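457aa long hypothetical protein (PDB 2CSU) is of unknown function but combines a Rossmann-like CoA-binding domain with two domains of the succinyl-CoA ligase type. Local coordinates at residues A[383-386]-A[387-390]; A[420-423]-A[424-428]. All coordinates share one frame; numbering follows the deposited sequence.

Contact 1 of 2, residues A[383-386]-A[387-390]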
loop_
_atom_site.group_PDB
_atom_site.type_symbol
_atom_site.label_atom_id
_atom_site.label_comp_id
_atom_site.label_asym_id
_atom_site.label_seq_id
_atom_site.Cartn_x
_atom_site.Cartn_y
_atom_site.Cartn_z
ATOM N N GLY A 383 -24.091 9.995 -11.856
ATOM C CA GLY A 383 -24.417 8.905 -12.761
ATOM C C GLY A 383 -23.290 8.434 -13.667
ATOM O O GLY A 383 -23.542 7.855 -14.728
HETATM N N MSE A 384 -22.047 8.682 -13.266
HETATM C CA MSE A 384 -20.909 8.234 -14.058
HETATM C C MSE A 384 -20.622 6.791 -13.661
HETATM O O MSE A 384 -21.018 6.359 -12.583
HETATM C CB MSE A 384 -19.679 9.110 -13.779
HETATM C CG MSE A 384 -20.001 10.582 -13.648
HETATM SE SE MSE A 384 -18.643 11.683 -14.064
HETATM C CE MSE A 384 -18.490 12.577 -12.611
ATOM N N THR A 385 -19.946 6.047 -14.527
ATOM C CA THR A 385 -19.611 4.662 -14.218
ATOM C C THR A 385 -18.259 4.594 -13.515
ATOM O O THR A 385 -17.554 5.593 -13.400
ATOM C CB THR A 385 -19.545 3.789 -15.478
ATOM O OG1 THR A 385 -18.351 4.104 -16.202
ATOM C CG2 THR A 385 -20.729 4.043 -16.376
ATOM N N LEU A 386 -17.895 3.403 -13.060
ATOM C CA LEU A 386 -16.649 3.217 -12.340
ATOM C C LEU A 386 -15.445 3.052 -13.258
ATOM O O LEU A 386 -14.301 3.068 -12.796
ATOM C CB LEU A 386 -16.768 1.991 -11.433
ATOM C CG LEU A 386 -17.882 1.985 -10.384
ATOM C CD1 LEU A 386 -18.059 0.587 -9.832
ATOM C CD2 LEU A 386 -17.548 2.956 -9.278
ATOM N N THR A 387 -15.703 2.919 -14.558
ATOM C CA THR A 387 -14.626 2.693 -15.515
ATOM C C THR A 387 -14.569 3.645 -16.698
ATOM O O THR A 387 -13.661 3.547 -17.516
ATOM C CB THR A 387 -14.726 1.280 -16.118
ATOM O OG1 THR A 387 -15.894 1.208 -16.943
ATOM C CG2 THR A 387 -14.831 0.230 -15.027
ATOM N N GLU A 388 -15.511 4.570 -16.812
ATOM C CA GLU A 388 -15.495 5.438 -17.980
ATOM C C GLU A 388 -14.245 6.281 -18.129
ATOM O O GLU A 388 -13.725 6.440 -19.234
ATOM C CB GLU A 388 -16.755 6.321 -18.019
ATOM C CG GLU A 388 -17.007 7.216 -16.818
ATOM C CD GLU A 388 -18.314 7.993 -16.960
ATOM O OE1 GLU A 388 -19.397 7.386 -16.778
ATOM O OE2 GLU A 388 -18.254 9.202 -17.273
ATOM N N HIS A 389 -13.741 6.809 -17.021
ATOM C CA HIS A 389 -12.546 7.636 -17.078
ATOM C C HIS A 389 -11.383 6.802 -17.596
ATOM O O HIS A 389 -10.634 7.243 -18.460
ATOM C CB HIS A 389 -12.289 8.220 -15.693
ATOM C CG HIS A 389 -13.543 8.690 -15.026
ATOM N ND1 HIS A 389 -14.387 7.836 -14.349
ATOM C CD2 HIS A 389 -14.152 9.900 -15.023
ATOM C CE1 HIS A 389 -15.461 8.499 -13.959
ATOM N NE2 HIS A 389 -15.344 9.754 -14.358
ATOM N N ALA A 390 -11.237 5.587 -17.085
ATOM C CA ALA A 390 -10.180 4.707 -17.571
ATOM C C ALA A 390 -10.411 4.449 -19.065
ATOM O O ALA A 390 -9.506 4.604 -19.879
ATOM C CB ALA A 390 -10.199 3.412 -16.814
HETATM O O HOH W 1 -12.683 5.015 -14.419
#
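Glu-388 folds back from the first turn of helix 388-400 over Met-384 and Thr-385, in the loop that leads into the helix. Its CG sits between the backbone N and the carbonyl carbon (chi1 58°), which turns the side chain toward that loop. CB rests 3.3 Å from OG1 of Thr-385. CG passes the same hydroxyl and also covers one face of the His-389 ring, 3.5 Å above the plane and offset toward its rim. CD then packs 3.6 Å from CB of Met-384. At the tip, OE1 takes a nearly straight hydrogen bond (167°) from N of Thr-385, 2.7 Å away, and is met from above the carboxylate plane. OE2 accepts from N of Gly-353, so both carboxylate oxygens are gripped by backbone amides.

OG1 of Thr-385 accepts two weak bonds, from N of Glu-388 at 2.9 Å and from N of Thr-387 at 3.3 Å. At the edge of the His-389 ring lies the selenium of the selenomethionine Met-384, 3.8 Å from NE2, a Met-aromatic contact. A water in the ring plane links ND1 to O of Leu-386 and N of Ala-390.

The pairing of Thr-385 with Glu-388, one bond strong and one weak, resembles a capping box but starts two residues before the N-cap, Thr-387, so it is not a classical one; it lies at the helix entrance of a beta-alpha-beta unit.

Contact 2 of 2, residues A[420-423]-A[424-428]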
loop_
_atom_site.group_PDB
_atom_site.type_symbol
_atom_site.label_atom_id
_atom_site.label_comp_id
_atom_site.label_asym_id
_atom_site.label_seq_id
_atom_site.Cartn_x
_atom_site.Cartn_y
_atom_site.Cartn_z
ATOM N N LYS A 420 -8.775 -0.069 -12.531
ATOM C CA LYS A 420 -7.383 -0.514 -12.566
ATOM C C LYS A 420 -7.248 -1.777 -13.412
ATOM O O LYS A 420 -6.423 -1.841 -14.326
ATOM C CB LYS A 420 -6.849 -0.804 -11.155
ATOM C CG LYS A 420 -5.374 -1.205 -11.167
ATOM C CD LYS A 420 -4.821 -1.531 -9.799
ATOM C CE LYS A 420 -3.434 -2.155 -9.920
ATOM N NZ LYS A 420 -2.593 -1.957 -8.699
ATOM N N GLU A 421 -8.062 -2.782 -13.095
ATOM C CA GLU A 421 -8.030 -4.046 -13.823
ATOM C C GLU A 421 -8.082 -3.781 -15.319
ATOM O O GLU A 421 -7.310 -4.357 -16.088
ATOM C CB GLU A 421 -9.199 -4.948 -13.385
ATOM C CG GLU A 421 -8.948 -5.676 -12.057
ATOM C CD GLU A 421 -10.160 -6.443 -11.520
ATOM O OE1 GLU A 421 -10.051 -7.025 -10.413
ATOM O OE2 GLU A 421 -11.215 -6.471 -12.193
ATOM N N LEU A 422 -8.971 -2.881 -15.726
ATOM C CA LEU A 422 -9.129 -2.533 -17.134
ATOM C C LEU A 422 -7.906 -1.826 -17.712
ATOM O O LEU A 422 -7.539 -2.055 -18.865
ATOM C CB LEU A 422 -10.372 -1.660 -17.318
ATOM C CG LEU A 422 -10.698 -1.199 -18.745
ATOM C CD1 LEU A 422 -10.927 -2.403 -19.672
ATOM C CD2 LEU A 422 -11.939 -0.324 -18.706
ATOM N N LEU A 423 -7.288 -0.944 -16.928
ATOM C CA LEU A 423 -6.090 -0.248 -17.395
ATOM C C LEU A 423 -4.944 -1.259 -17.491
ATOM O O LEU A 423 -4.260 -1.345 -18.516
ATOM C CB LEU A 423 -5.708 0.877 -16.428
ATOM C CG LEU A 423 -6.704 2.036 -16.334
ATOM C CD1 LEU A 423 -6.525 2.791 -15.032
ATOM C CD2 LEU A 423 -6.513 2.952 -17.532
ATOM N N GLU A 424 -4.746 -2.022 -16.420
ATOM C CA GLU A 424 -3.677 -3.013 -16.500
ATOM C C GLU A 424 -3.886 -3.989 -17.662
ATOM O O GLU A 424 -2.949 -4.512 -18.250
ATOM C CB GLU A 424 -3.636 -3.777 -15.176
ATOM C CG GLU A 424 -3.378 -2.853 -13.984
ATOM C CD GLU A 424 -1.890 -2.637 -13.829
ATOM O OE1 GLU A 424 -1.123 -3.383 -14.421
ATOM O OE2 GLU A 424 -1.507 -1.721 -13.103
ATOM N N LYS A 425 -5.170 -4.256 -17.963
ATOM C CA LYS A 425 -5.480 -5.187 -19.043
ATOM C C LYS A 425 -5.087 -4.620 -20.411
ATOM O O LYS A 425 -5.098 -5.301 -21.430
ATOM C CB LYS A 425 -6.982 -5.476 -19.012
ATOM C CG LYS A 425 -7.463 -6.207 -20.267
ATOM C CD LYS A 425 -8.959 -5.998 -20.522
ATOM C CE LYS A 425 -9.787 -7.256 -20.238
ATOM N NZ LYS A 425 -11.014 -7.227 -21.036
ATOM N N ASN A 426 -4.770 -3.313 -20.419
ATOM C CA ASN A 426 -4.383 -2.675 -21.671
ATOM C C ASN A 426 -2.926 -2.200 -21.642
ATOM O O ASN A 426 -2.503 -1.347 -22.410
ATOM C CB ASN A 426 -5.319 -1.488 -21.917
ATOM C CG ASN A 426 -6.622 -1.980 -22.496
ATOM O OD1 ASN A 426 -6.857 -1.934 -23.700
ATOM N ND2 ASN A 426 -7.504 -2.445 -21.594
ATOM N N GLY A 427 -2.161 -2.757 -20.684
ATOM C CA GLY A 427 -0.747 -2.403 -20.593
ATOM C C GLY A 427 -0.539 -1.028 -19.951
ATOM O O GLY A 427 0.554 -0.478 -19.939
ATOM N N ILE A 428 -1.492 -0.440 -19.239
ATOM C CA ILE A 428 -1.231 0.795 -18.508
ATOM C C ILE A 428 -1.002 0.551 -17.026
ATOM O O ILE A 428 -1.946 0.253 -16.291
ATOM C CB ILE A 428 -2.411 1.779 -18.634
ATOM C CG1 ILE A 428 -2.576 2.213 -20.092
ATOM C CG2 ILE A 428 -2.200 2.968 -17.704
ATOM C CD1 ILE A 428 -3.715 3.208 -20.306
#
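O of Leu-423 holds the end of helix 417-424 together by accepting two backbone amides from opposite faces of its carbonyl plane: N of Asn-426 at 2.8 Å and N of Ile-428 at 3.0 Å. With N of Gly-427 bonded to O of Glu-424 at 3.1 Å, and Gly-427 at positive phi, this is a Schellman motif. One residue earlier, O of Leu-422 is satisfied by a side chain: ND2 of Asn-426 reaches it over 2.8 Å, with the oxygen close to the amide plane (14° out). Regular helical bonds serve the turn before, N of Glu-424 to O of Lys-420 at 2.7 Å and N of Lys-425 to O of Glu-421 at 2.8 Å.

Lys-420, extended, and Glu-424, bent at chi2 (-85°), run side by side, yet NZ and OE2 stay 4.5 Å apart, too far for a salt bridge. NZ bonds to O of Glu-172, while OE2 pairs with Arg-284 and accepts from N of Thr-430.

Past the turn, CD1 of Ile-428 closes on CD2 of Leu-423 at 3.9 Å. Both side chains reach Ala-408 of strand 406-411, and Ile-428 also meets Ile-393 of helix 388-400, as the chain heads into strand 430-431.

How the contacts relate
Contact 1 opens helix 388-400 and contact 2 closes helix 417-424, and the two helix ends pack directly on each other although the centres of the two contacts lie about 14 Å apart. CB of Ala-390 meets CD2 of Leu-423 at 3.8 Å, and CB of Thr-387 meets CD2 of Leu-422 at 4.1 Å. The side chain of Leu-422 also touches Glu-391 and Ile-394, further along helix 388-400. In sequence, strand 406-411 separates the contacts, pairing in parallel with 371-377 before contact 1 and with 430-431 after contact 2. Contact 1 is peripheral, about 29 Å from the chain centre, against about 16 Å for contact 2, which also meets Glu-172, Arg-284 and Gln-288 from earlier in the chain.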